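Local coordinates for protein TOXN (Bacillus thuringiensis, PDB 4ATO) that cleaves RNA within adenine-rich sequences as the endoribonuclease toxin of a type III toxin-antitoxin system and is held in a triangular complex by its RNA antitoxin, at residues 49-63 against 78-92. Numbering follows the deposited sequence.
With nucleotides of chain B; nucleotides of chain C.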
ATOM      1  N   HIS A  49     -11.676 -13.980  31.695  1.00 35.62           N
ATOM      2  CA  HIS A  49     -10.939 -12.949  32.446  1.00 32.38           C
ATOM      3  C   HIS A  49     -10.572 -11.730  31.598  1.00 37.20           C
ATOM      4  O   HIS A  49     -10.190 -11.855  30.430  1.00 35.33           O
ATOM      5  CB  HIS A  49      -9.673 -13.537  33.071  1.00 26.58           C
ATOM      6  CG  HIS A  49      -9.925 -14.756  33.906  1.00 48.50           C
ATOM      7  ND1 HIS A  49     -10.224 -14.690  35.251  1.00 58.03           N
ATOM      8  CD2 HIS A  49      -9.939 -16.072  33.583  1.00 52.05           C
ATOM      9  CE1 HIS A  49     -10.408 -15.911  35.720  1.00 57.52           C
ATOM     10  NE2 HIS A  49     -10.242 -16.767  34.728  1.00 58.65           N
ATOM     11  N   ASP A  50     -10.702 -10.548  32.191  1.00 40.54           N
ATOM     12  CA  ASP A  50     -10.180  -9.328  31.583  1.00 40.77           C
ATOM     13  C   ASP A  50      -8.683  -9.243  31.862  1.00 38.53           C
ATOM     14  O   ASP A  50      -8.268  -9.169  33.021  1.00 40.45           O
ATOM     15  CB  ASP A  50     -10.874  -8.095  32.168  1.00 37.66           C
ATOM     16  CG  ASP A  50     -12.360  -8.048  31.853  1.00 41.60           C
ATOM     17  OD1 ASP A  50     -12.744  -8.318  30.694  1.00 41.80           O
ATOM     18  OD2 ASP A  50     -13.147  -7.737  32.769  1.00 50.16           O
ATOM     19  N   TYR A  51      -7.872  -9.266  30.809  1.00 34.24           N
ATOM     20  CA  TYR A  51      -6.421  -9.172  30.967  1.00 34.08           C
ATOM     21  C   TYR A  51      -5.884  -7.784  30.666  1.00 32.97           C
ATOM     22  O   TYR A  51      -6.430  -7.054  29.844  1.00 31.78           O
ATOM     23  CB  TYR A  51      -5.697 -10.190  30.088  1.00 32.88           C
ATOM     24  CG  TYR A  51      -5.399 -11.494  30.783  1.00 31.72           C
ATOM     25  CD1 TYR A  51      -6.352 -12.503  30.837  1.00 33.50           C
ATOM     26  CD2 TYR A  51      -4.157 -11.724  31.374  1.00 33.10           C
ATOM     27  CE1 TYR A  51      -6.085 -13.718  31.470  1.00 38.17           C
ATOM     28  CE2 TYR A  51      -3.877 -12.931  32.010  1.00 34.27           C
ATOM     29  CZ  TYR A  51      -4.853 -13.926  32.058  1.00 34.63           C
ATOM     30  OH  TYR A  51      -4.595 -15.130  32.677  1.00 33.02           O
ATOM     31  N   PHE A  52      -4.791  -7.444  31.335  1.00 31.44           N
ATOM     32  CA  PHE A  52      -4.207  -6.119  31.239  1.00 35.03           C
ATOM     33  C   PHE A  52      -2.700  -6.232  31.123  1.00 32.01           C
ATOM     34  O   PHE A  52      -2.071  -6.967  31.883  1.00 34.92           O
ATOM     35  CB  PHE A  52      -4.630  -5.279  32.448  1.00 31.04           C
ATOM     36  CG  PHE A  52      -6.108  -5.009  32.487  1.00 38.60           C
ATOM     37  CD1 PHE A  52      -6.648  -3.940  31.786  1.00 34.27           C
ATOM     38  CD2 PHE A  52      -6.966  -5.848  33.190  1.00 42.45           C
ATOM     39  CE1 PHE A  52      -8.014  -3.695  31.807  1.00 38.93           C
ATOM     40  CE2 PHE A  52      -8.339  -5.607  33.216  1.00 35.98           C
ATOM     41  CZ  PHE A  52      -8.860  -4.532  32.529  1.00 37.57           C
ATOM     42  N   VAL A  53      -2.139  -5.520  30.144  1.00 27.21           N
ATOM     43  CA  VAL A  53      -0.723  -5.607  29.815  1.00 23.72           C
ATOM     44  C   VAL A  53       0.005  -4.362  30.305  1.00 30.61           C
ATOM     45  O   VAL A  53      -0.280  -3.249  29.863  1.00 29.90           O
ATOM     46  CB  VAL A  53      -0.488  -5.752  28.287  1.00 31.34           C
ATOM     47  CG1 VAL A  53       0.984  -5.981  28.008  1.00 28.56           C
ATOM     48  CG2 VAL A  53      -1.344  -6.881  27.695  1.00 28.50           C
ATOM     49  N   PRO A  54       0.960  -4.548  31.215  1.00 28.38           N
ATOM     50  CA  PRO A  54       1.662  -3.428  31.850  1.00 31.51           C
ATOM     51  C   PRO A  54       2.625  -2.699  30.911  1.00 29.27           C
ATOM     52  O   PRO A  54       3.259  -3.318  30.066  1.00 25.01           O
ATOM     53  CB  PRO A  54       2.450  -4.108  32.981  1.00 29.65           C
ATOM     54  CG  PRO A  54       2.656  -5.535  32.482  1.00 27.78           C
ATOM     55  CD  PRO A  54       1.396  -5.860  31.736  1.00 34.22           C
ATOM     56  N   LEU A  55       2.719  -1.385  31.079  1.00 30.87           N
ATOM     57  CA  LEU A  55       3.722  -0.574  30.405  1.00 28.07           C
ATOM     58  C   LEU A  55       4.947  -0.398  31.282  1.00 33.54           C
ATOM     59  O   LEU A  55       4.838  -0.356  32.506  1.00 30.88           O
ATOM     60  CB  LEU A  55       3.152   0.810  30.095  1.00 28.59           C
ATOM     61  CG  LEU A  55       2.284   0.855  28.847  1.00 27.99           C
ATOM     62  CD1 LEU A  55       1.518   2.164  28.748  1.00 21.52           C
ATOM     63  CD2 LEU A  55       3.196   0.641  27.642  1.00 23.43           C
ATOM     64  N   THR A  56       6.110  -0.285  30.655  1.00 25.33           N
ATOM     65  CA  THR A  56       7.312   0.124  31.372  1.00 23.51           C
ATOM     66  C   THR A  56       8.011   1.222  30.588  1.00 28.54           C
ATOM     67  O   THR A  56       7.842   1.312  29.377  1.00 29.01           O
ATOM     68  CB  THR A  56       8.270  -1.054  31.619  1.00 23.60           C
ATOM     69  OG1 THR A  56       9.432  -0.599  32.332  1.00 24.84           O
ATOM     70  CG2 THR A  56       8.686  -1.700  30.313  1.00 27.09           C
ATOM     71  N   SER A  57       8.771   2.066  31.283  1.00 30.40           N
ATOM     72  CA  SER A  57       9.606   3.077  30.631  1.00 30.45           C
ATOM     73  C   SER A  57      11.062   2.631  30.484  1.00 33.57           C
ATOM     74  O   SER A  57      11.899   3.394  29.998  1.00 33.29           O
ATOM     75  CB  SER A  57       9.574   4.395  31.413  1.00 28.77           C
ATOM     76  OG  SER A  57      10.285   4.259  32.630  1.00 35.41           O
ATOM     77  N   ARG A  58      11.380   1.409  30.908  1.00 30.80           N
ATOM     78  CA  ARG A  58      12.747   0.903  30.741  1.00 24.48           C
ATOM     79  C   ARG A  58      12.999   0.524  29.276  1.00 31.83           C
ATOM     80  O   ARG A  58      13.174  -0.646  28.940  1.00 36.23           O
ATOM     81  CB  ARG A  58      13.022  -0.287  31.677  1.00 26.29           C
ATOM     82  CG  ARG A  58      12.791  -0.022  33.186  1.00 35.15           C
ATOM     83  CD  ARG A  58      13.741   1.043  33.767  1.00 40.18           C
ATOM     84  NE  ARG A  58      13.267   2.396  33.486  1.00 48.21           N
ATOM     85  CZ  ARG A  58      14.051   3.466  33.360  1.00 54.07           C
ATOM     86  NH1 ARG A  58      15.367   3.349  33.504  1.00 48.46           N
ATOM     87  NH2 ARG A  58      13.516   4.655  33.084  1.00 40.19           N
ATOM     88  N   ASN A  59      13.026   1.534  28.417  1.00 23.69           N
ATOM     89  CA  ASN A  59      13.036   1.361  26.968  1.00 31.78           C
ATOM     90  C   ASN A  59      14.274   0.706  26.351  1.00 30.02           C
ATOM     91  O   ASN A  59      14.220   0.247  25.208  1.00 29.14           O
ATOM     92  CB  ASN A  59      12.799   2.711  26.288  1.00 31.11           C
ATOM     93  CG  ASN A  59      11.424   3.276  26.582  1.00 36.86           C
ATOM     94  OD1 ASN A  59      10.447   2.537  26.669  1.00 42.44           O
ATOM     95  ND2 ASN A  59      11.342   4.593  26.730  1.00 32.73           N
ATOM     96  N   ASP A  60      15.381   0.672  27.088  1.00 24.37           N
ATOM     97  CA  ASP A  60      16.652   0.174  26.549  1.00 27.66           C
ATOM     98  C   ASP A  60      17.048  -1.227  27.017  1.00 32.01           C
ATOM     99  O   ASP A  60      18.134  -1.705  26.697  1.00 31.68           O
ATOM    100  CB  ASP A  60      17.791   1.141  26.884  1.00 35.38           C
ATOM    101  CG  ASP A  60      17.527   2.540  26.384  1.00 49.15           C
ATOM    102  OD1 ASP A  60      17.101   2.688  25.220  1.00 50.44           O
ATOM    103  OD2 ASP A  60      17.744   3.494  27.159  1.00 66.43           O
ATOM    104  N   LYS A  61      16.188  -1.891  27.773  1.00 30.54           N
ATOM    105  CA  LYS A  61      16.512  -3.250  28.209  1.00 29.82           C
ATOM    106  C   LYS A  61      16.570  -4.211  27.027  1.00 33.63           C
ATOM    107  O   LYS A  61      16.084  -3.904  25.929  1.00 29.37           O
ATOM    108  CB  LYS A  61      15.478  -3.756  29.216  1.00 28.96           C
ATOM    109  CG  LYS A  61      15.332  -2.870  30.433  1.00 35.41           C
ATOM    110  CD  LYS A  61      15.004  -3.695  31.679  1.00 46.40           C
ATOM    111  CE  LYS A  61      13.722  -4.512  31.512  1.00 46.53           C
ATOM    112  NZ  LYS A  61      13.495  -5.461  32.668  1.00 38.40           N
ATOM    113  N   ASN A  62      17.161  -5.379  27.255  1.00 33.13           N
ATOM    114  CA  ASN A  62      17.101  -6.465  26.284  1.00 37.25           C
ATOM    115  C   ASN A  62      15.732  -7.139  26.331  1.00 36.01           C
ATOM    116  O   ASN A  62      15.482  -7.975  27.201  1.00 34.62           O
ATOM    117  CB  ASN A  62      18.190  -7.494  26.590  1.00 35.85           C
ATOM    118  CG  ASN A  62      18.018  -8.788  25.799  1.00 42.14           C
ATOM    119  OD1 ASN A  62      17.418  -8.810  24.714  1.00 40.54           O
ATOM    120  ND2 ASN A  62      18.542  -9.877  26.347  1.00 33.77           N
ATOM    121  N   PHE A  63      14.838  -6.778  25.414  1.00 29.54           N
ATOM    122  CA  PHE A  63      13.534  -7.452  25.355  1.00 31.24           C
ATOM    123  C   PHE A  63      13.488  -8.463  24.216  1.00 30.12           C
ATOM    124  O   PHE A  63      13.961  -8.185  23.118  1.00 36.54           O
ATOM    125  CB  PHE A  63      12.396  -6.453  25.150  1.00 33.01           C
ATOM    126  CG  PHE A  63      12.251  -5.443  26.253  1.00 39.59           C
ATOM    127  CD1 PHE A  63      11.610  -5.771  27.436  1.00 31.93           C
ATOM    128  CD2 PHE A  63      12.732  -4.152  26.093  1.00 31.42           C
ATOM    129  CE1 PHE A  63      11.468  -4.837  28.437  1.00 27.35           C
ATOM    130  CE2 PHE A  63      12.594  -3.210  27.104  1.00 27.35           C
ATOM    131  CZ  PHE A  63      11.960  -3.552  28.268  1.00 28.54           C
ATOM    132  N   ARG A  78      11.730   6.331  21.752  1.00 27.01           N
ATOM    133  CA  ARG A  78      11.114   5.231  22.464  1.00 30.15           C
ATOM    134  C   ARG A  78      10.189   5.795  23.534  1.00 34.34           C
ATOM    135  O   ARG A  78      10.586   6.642  24.333  1.00 29.48           O
ATOM    136  CB  ARG A  78      12.196   4.333  23.065  1.00 22.31           C
ATOM    137  CG  ARG A  78      13.148   3.807  21.985  1.00 29.66           C
ATOM    138  CD  ARG A  78      14.391   3.133  22.558  1.00 30.12           C
ATOM    139  NE  ARG A  78      15.333   2.774  21.497  1.00 31.41           N
ATOM    140  CZ  ARG A  78      15.283   1.628  20.820  1.00 33.89           C
ATOM    141  NH1 ARG A  78      14.346   0.732  21.101  1.00 30.74           N
ATOM    142  NH2 ARG A  78      16.169   1.373  19.868  1.00 29.74           N
ATOM    143  N   ILE A  79       8.942   5.343  23.530  1.00 31.61           N
ATOM    144  CA  ILE A  79       7.970   5.840  24.488  1.00 30.21           C
ATOM    145  C   ILE A  79       7.252   4.690  25.187  1.00 31.25           C
ATOM    146  O   ILE A  79       6.029   4.675  25.264  1.00 30.32           O
ATOM    147  CB  ILE A  79       6.929   6.778  23.826  1.00 20.20           C
ATOM    148  CG1 ILE A  79       6.347   6.142  22.559  1.00 24.96           C
ATOM    149  CG2 ILE A  79       7.540   8.122  23.473  1.00 23.28           C
ATOM    150  CD1 ILE A  79       5.118   6.871  22.031  1.00 27.52           C
ATOM    151  N   GLY A  80       8.009   3.730  25.705  1.00 31.68           N
ATOM    152  CA  GLY A  80       7.404   2.655  26.476  1.00 25.43           C
ATOM    153  C   GLY A  80       7.512   1.297  25.810  1.00 28.10           C
ATOM    154  O   GLY A  80       7.744   1.180  24.597  1.00 27.88           O
ATOM    155  N   VAL A  81       7.366   0.254  26.613  1.00 25.38           N
ATOM    156  CA  VAL A  81       7.378  -1.111  26.107  1.00 25.49           C
ATOM    157  C   VAL A  81       6.257  -1.844  26.820  1.00 30.01           C
ATOM    158  O   VAL A  81       6.148  -1.771  28.052  1.00 32.87           O
ATOM    159  CB  VAL A  81       8.737  -1.818  26.405  1.00 23.81           C
ATOM    160  CG1 VAL A  81       8.734  -3.234  25.856  1.00 26.23           C
ATOM    161  CG2 VAL A  81       9.899  -1.037  25.804  1.00 20.85           C
ATOM    162  N   LEU A  82       5.399  -2.521  26.068  1.00 21.89           N
ATOM    163  CA  LEU A  82       4.358  -3.316  26.712  1.00 26.88           C
ATOM    164  C   LEU A  82       4.957  -4.661  27.040  1.00 30.81           C
ATOM    165  O   LEU A  82       5.500  -5.324  26.151  1.00 30.04           O
ATOM    166  CB  LEU A  82       3.163  -3.532  25.799  1.00 25.25           C
ATOM    167  CG  LEU A  82       2.104  -2.437  25.714  1.00 38.14           C
ATOM    168  CD1 LEU A  82       1.204  -2.708  24.511  1.00 31.97           C
ATOM    169  CD2 LEU A  82       1.298  -2.407  26.996  1.00 30.48           C
ATOM    170  N   LEU A  83       4.850  -5.064  28.307  1.00 24.97           N
ATOM    171  CA  LEU A  83       5.370  -6.358  28.754  1.00 28.05           C
ATOM    172  C   LEU A  83       4.304  -7.458  28.692  1.00 23.38           C
ATOM    173  O   LEU A  83       3.607  -7.723  29.685  1.00 27.85           O
ATOM    174  CB  LEU A  83       5.890  -6.238  30.184  1.00 22.90           C
ATOM    175  CG  LEU A  83       6.883  -5.091  30.388  1.00 27.68           C
ATOM    176  CD1 LEU A  83       7.309  -4.985  31.874  1.00 25.65           C
ATOM    177  CD2 LEU A  83       8.098  -5.256  29.479  1.00 28.04           C
ATOM    178  N   VAL A  84       4.160  -8.111  27.546  1.00 26.75           N
ATOM    179  CA  VAL A  84       3.126  -9.139  27.479  0.50 32.12           C
ATOM    180  C   VAL A  84       3.444 -10.314  28.411  1.00 30.11           C
ATOM    181  O   VAL A  84       2.522 -10.963  28.911  1.00 33.96           O
ATOM    182  CB  VAL A  84       2.722  -9.549  26.026  0.50 30.21           C
ATOM    183  CG1 VAL A  84       3.589  -8.856  24.996  0.50 31.25           C
ATOM    184  CG2 VAL A  84       2.710 -11.062  25.840  0.50 26.74           C
ATOM    185  N   ASN A  85       4.726 -10.525  28.717  1.00 27.13           N
ATOM    186  CA  ASN A  85       5.119 -11.541  29.706  1.00 26.63           C
ATOM    187  C   ASN A  85       4.577 -11.277  31.114  1.00 32.09           C
ATOM    188  O   ASN A  85       4.431 -12.206  31.906  1.00 34.08           O
ATOM    189  CB  ASN A  85       6.640 -11.700  29.780  1.00 27.55           C
ATOM    190  CG  ASN A  85       7.365 -10.375  30.050  1.00 31.16           C
ATOM    191  OD1 ASN A  85       7.038  -9.347  29.457  1.00 34.21           O
ATOM    192  ND2 ASN A  85       8.348 -10.404  30.944  1.00 26.95           N
ATOM    193  N   ASN A  86       4.298 -10.013  31.433  1.00 23.51           N
ATOM    194  CA  ASN A  86       3.745  -9.679  32.749  1.00 26.98           C
ATOM    195  C   ASN A  86       2.251  -9.322  32.740  1.00 29.42           C
ATOM    196  O   ASN A  86       1.774  -8.671  33.660  1.00 33.45           O
ATOM    197  CB  ASN A  86       4.520  -8.519  33.384  1.00 27.30           C
ATOM    198  CG  ASN A  86       6.002  -8.829  33.577  1.00 28.39           C
ATOM    199  OD1 ASN A  86       6.846  -7.950  33.449  1.00 36.44           O
ATOM    200  ND2 ASN A  86       6.315 -10.076  33.894  1.00 28.30           N
ATOM    201  N   MET A  87       1.516  -9.726  31.709  1.00 27.30           N
ATOM    202  CA  MET A  87       0.081  -9.445  31.687  1.00 34.89           C
ATOM    203  C   MET A  87      -0.645 -10.174  32.819  1.00 31.07           C
ATOM    204  O   MET A  87      -0.232 -11.252  33.247  1.00 24.81           O
ATOM    205  CB  MET A  87      -0.541  -9.767  30.321  1.00 31.30           C
ATOM    206  CG  MET A  87      -0.669 -11.233  30.011  1.00 27.96           C
ATOM    207  SD  MET A  87      -1.393 -11.463  28.385  1.00 36.24           S
ATOM    208  CE  MET A  87      -0.684 -13.041  27.913  1.00 51.76           C
ATOM    209  N   ILE A  88      -1.707  -9.557  33.325  1.00 32.55           N
ATOM    210  CA  ILE A  88      -2.416 -10.074  34.489  1.00 34.61           C
ATOM    211  C   ILE A  88      -3.930  -9.988  34.314  1.00 39.02           C
ATOM    212  O   ILE A  88      -4.431  -9.102  33.616  1.00 38.36           O
ATOM    213  CB  ILE A  88      -2.035  -9.320  35.792  1.00 31.43           C
ATOM    214  CG1 ILE A  88      -2.308  -7.821  35.650  1.00 28.77           C
ATOM    215  CG2 ILE A  88      -0.586  -9.550  36.150  1.00 28.02           C
ATOM    216  CD1 ILE A  88      -2.157  -7.063  36.954  1.00 31.42           C
ATOM    217  N   PRO A  89      -4.660 -10.927  34.937  1.00 37.88           N
ATOM    218  CA  PRO A  89      -6.122 -10.874  34.949  1.00 38.94           C
ATOM    219  C   PRO A  89      -6.554  -9.988  36.102  1.00 42.27           C
ATOM    220  O   PRO A  89      -5.972 -10.100  37.178  1.00 34.37           O
ATOM    221  CB  PRO A  89      -6.511 -12.325  35.228  1.00 38.38           C
ATOM    222  CG  PRO A  89      -5.384 -12.846  36.077  1.00 35.77           C
ATOM    223  CD  PRO A  89      -4.142 -12.141  35.606  1.00 29.61           C
ATOM    224  N   VAL A  90      -7.524  -9.104  35.880  1.00 40.17           N
ATOM    225  CA  VAL A  90      -7.949  -8.153  36.902  1.00 40.09           C
ATOM    226  C   VAL A  90      -9.474  -8.004  36.883  1.00 44.43           C
ATOM    227  O   VAL A  90     -10.064  -7.883  35.814  1.00 46.50           O
ATOM    228  CB  VAL A  90      -7.296  -6.754  36.681  1.00 39.85           C
ATOM    229  CG1 VAL A  90      -7.701  -5.778  37.773  1.00 35.74           C
ATOM    230  CG2 VAL A  90      -5.789  -6.862  36.625  1.00 44.72           C
ATOM    231  N   PRO A  91     -10.116  -8.018  38.067  1.00 41.38           N
ATOM    232  CA  PRO A  91     -11.563  -7.778  38.149  1.00 49.48           C
ATOM    233  C   PRO A  91     -11.883  -6.298  37.954  1.00 49.11           C
ATOM    234  O   PRO A  91     -11.050  -5.448  38.273  1.00 50.33           O
ATOM    235  CB  PRO A  91     -11.923  -8.238  39.570  1.00 43.92           C
ATOM    236  CG  PRO A  91     -10.663  -8.116  40.339  1.00 51.27           C
ATOM    237  CD  PRO A  91      -9.539  -8.382  39.374  1.00 42.33           C
ATOM    238  N   GLU A  92     -13.072  -5.997  37.441  1.00 49.40           N
ATOM    239  CA  GLU A  92     -13.389  -4.638  36.996  1.00 61.10           C
ATOM    240  C   GLU A  92     -13.508  -3.613  38.121  1.00 63.44           C
ATOM    241  O   GLU A  92     -13.520  -2.406  37.872  1.00 69.51           O
ATOM    242  CB  GLU A  92     -14.638  -4.622  36.104  1.00 70.19           C
ATOM    243  CG  GLU A  92     -15.855  -5.315  36.691  1.00 90.32           C
ATOM    244  CD  GLU A  92     -16.943  -5.567  35.654  1.00102.07           C
ATOM    245  OE1 GLU A  92     -16.644  -5.504  34.441  1.00102.60           O
ATOM    246  OE2 GLU A  92     -18.099  -5.835  36.053  1.00103.76           O
TER
ATOM    247  P     A B  33       9.246  12.230  33.510  1.00 39.11           P
ATOM    248  OP1   A B  33       9.346  12.900  34.830  1.00 47.62           O
ATOM    249  OP2   A B  33      10.483  12.027  32.711  1.00 50.27           O
ATOM    250  O5'   A B  33       8.480  10.860  33.661  1.00 49.76           O
ATOM    251  C5'   A B  33       7.074  10.819  33.841  1.00 40.03           C
ATOM    252  C4'   A B  33       6.594   9.398  33.898  1.00 31.71           C
ATOM    253  O4'   A B  33       6.600   8.844  32.548  1.00 31.94           O
ATOM    254  C3'   A B  33       7.462   8.480  34.736  1.00 30.03           C
ATOM    255  O3'   A B  33       6.656   7.456  35.279  1.00 46.02           O
ATOM    256  C2'   A B  33       8.422   7.878  33.707  1.00 31.38           C
ATOM    257  O2'   A B  33       8.938   6.609  34.054  1.00 37.19           O
ATOM    258  C1'   A B  33       7.560   7.804  32.449  1.00 32.69           C
ATOM    259  N9    A B  33       8.329   8.018  31.226  1.00 40.69           N
ATOM    260  C8    A B  33       9.297   8.983  31.051  1.00 37.33           C
ATOM    261  N7    A B  33       9.851   8.962  29.866  1.00 41.29           N
ATOM    262  C5    A B  33       9.208   7.914  29.223  1.00 41.19           C
ATOM    263  C6    A B  33       9.348   7.372  27.936  1.00 37.67           C
ATOM    264  N6    A B  33      10.202   7.839  27.026  1.00 29.58           N
ATOM    265  N1    A B  33       8.558   6.323  27.613  1.00 33.15           N
ATOM    266  C2    A B  33       7.695   5.859  28.521  1.00 32.55           C
ATOM    267  N3    A B  33       7.472   6.278  29.762  1.00 34.12           N
ATOM    268  C4    A B  33       8.278   7.310  30.057  1.00 36.20           C
TER
ATOM    269  P     U C   4      17.947 -11.502  31.270  1.00 38.86           P
ATOM    270  OP1   U C   4      19.158 -12.268  30.899  1.00 42.25           O
ATOM    271  OP2   U C   4      18.041 -10.023  31.367  1.00 41.02           O
ATOM    272  O5'   U C   4      16.745 -11.909  30.311  1.00 39.08           O
ATOM    273  C5'   U C   4      16.560 -13.257  29.914  1.00 27.67           C
ATOM    274  C4'   U C   4      15.733 -13.354  28.660  1.00 35.60           C
ATOM    275  O4'   U C   4      14.413 -12.809  28.917  1.00 37.72           O
ATOM    276  C3'   U C   4      16.277 -12.594  27.451  1.00 32.81           C
ATOM    277  O3'   U C   4      15.932 -13.317  26.268  1.00 29.87           O
ATOM    278  C2'   U C   4      15.482 -11.280  27.501  1.00 32.36           C
ATOM    279  O2'   U C   4      15.373 -10.607  26.263  1.00 28.84           O
ATOM    280  C1'   U C   4      14.133 -11.774  27.991  1.00 28.81           C
ATOM    281  N1    U C   4      13.312 -10.757  28.675  1.00 29.46           N
ATOM    282  C2    U C   4      12.182 -10.337  28.010  1.00 27.36           C
ATOM    283  O2    U C   4      11.910 -10.733  26.895  1.00 35.29           O
ATOM    284  N3    U C   4      11.409  -9.422  28.682  1.00 32.58           N
ATOM    285  C4    U C   4      11.643  -8.912  29.942  1.00 42.00           C
ATOM    286  O4    U C   4      10.848  -8.099  30.416  1.00 39.13           O
ATOM    287  C5    U C   4      12.827  -9.409  30.581  1.00 36.58           C
ATOM    288  C6    U C   4      13.597 -10.303  29.942  1.00 33.21           C
ATOM    289  P     A C   3      17.672  -7.318  34.739  1.00 39.58           P
ATOM    290  OP1   A C   3      19.153  -7.317  34.646  1.00 45.78           O
ATOM    291  OP2   A C   3      16.910  -6.308  33.964  1.00 49.71           O
ATOM    292  O5'   A C   3      17.107  -8.778  34.443  1.00 46.30           O
ATOM    293  C5'   A C   3      17.606  -9.910  35.148  1.00 43.91           C
ATOM    294  C4'   A C   3      16.777 -11.139  34.874  1.00 38.90           C
ATOM    295  O4'   A C   3      15.497 -11.026  35.547  1.00 43.42           O
ATOM    296  C3'   A C   3      16.419 -11.386  33.413  1.00 40.59           C
ATOM    297  O3'   A C   3      17.457 -12.045  32.701  1.00 37.48           O
ATOM    298  C2'   A C   3      15.131 -12.198  33.511  1.00 39.89           C
ATOM    299  O2'   A C   3      15.412 -13.562  33.774  1.00 45.50           O
ATOM    300  C1'   A C   3      14.476 -11.600  34.755  1.00 40.98           C
ATOM    301  N9    A C   3      13.491 -10.549  34.423  1.00 37.80           N
ATOM    302  C8    A C   3      13.737  -9.226  34.125  1.00 35.79           C
ATOM    303  N7    A C   3      12.653  -8.518  33.897  1.00 39.40           N
ATOM    304  C5    A C   3      11.623  -9.428  34.066  1.00 29.95           C
ATOM    305  C6    A C   3      10.228  -9.302  33.954  1.00 32.55           C
ATOM    306  N6    A C   3       9.617  -8.160  33.639  1.00 27.89           N
ATOM    307  N1    A C   3       9.473 -10.399  34.190  1.00 36.72           N
ATOM    308  C2    A C   3      10.096 -11.549  34.499  1.00 34.16           C
ATOM    309  N3    A C   3      11.400 -11.796  34.628  1.00 33.85           N
ATOM    310  C4    A C   3      12.121 -10.680  34.398  1.00 36.33           C
TER
HETATM  311  O   HOH W   1     -11.172 -10.304  35.192  1.00 43.87           O
HETATM  312  O   HOH W   2     -11.697  -5.714  34.452  1.00 47.93           O
HETATM  313  O   HOH W   3      12.332   0.304  23.210  1.00 29.46           O
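Phe63 lays one ring face over Val81: CG1 of Val81 stands 3.9 Å from the Phe63 ring centroid and 3° off its normal, a centred CH-pi contact. That methyl is placed by a chi1 of -179°, anti to the backbone N, while Leu83 CD2 meets Phe63 CE1 obliquely at 3.6 Å. Farther along, Pro89 CB lies over the Tyr51 ring, offset toward its rim, and Met87 SD approaches the same ring obliquely, 5.0 Å from its centroid, as a Met-aromatic contact; Tyr51 OH is hydrogen-bonded to Glu163. Two backbone hydrogen bonds join Phe52 to Ile88 and two join Thr56 to Val81. Between these pairs the 3-10 segment 84-85 interrupts strand 78-89, and Pro54 CG packs against Asn86 CB at 3.6 Å. In the loop after strand 51-56, Asn59 OD1 accepts a weak hydrogen bond from Gly80 N, bent to 125°. Two places bind RNA bases: Arg78 O accepts from N6 of A33 of chain B at 3.0 Å, and at the break the Asn86 amide pairs with A3 of chain C, OD1 taking N6 at 2.8 Å while ND2 gives to N1. This is an antiparallel strand pair, broken by a short 3-10 segment, in the SH3-clan sheet of a ToxN toxin bound to its antitoxin RNA.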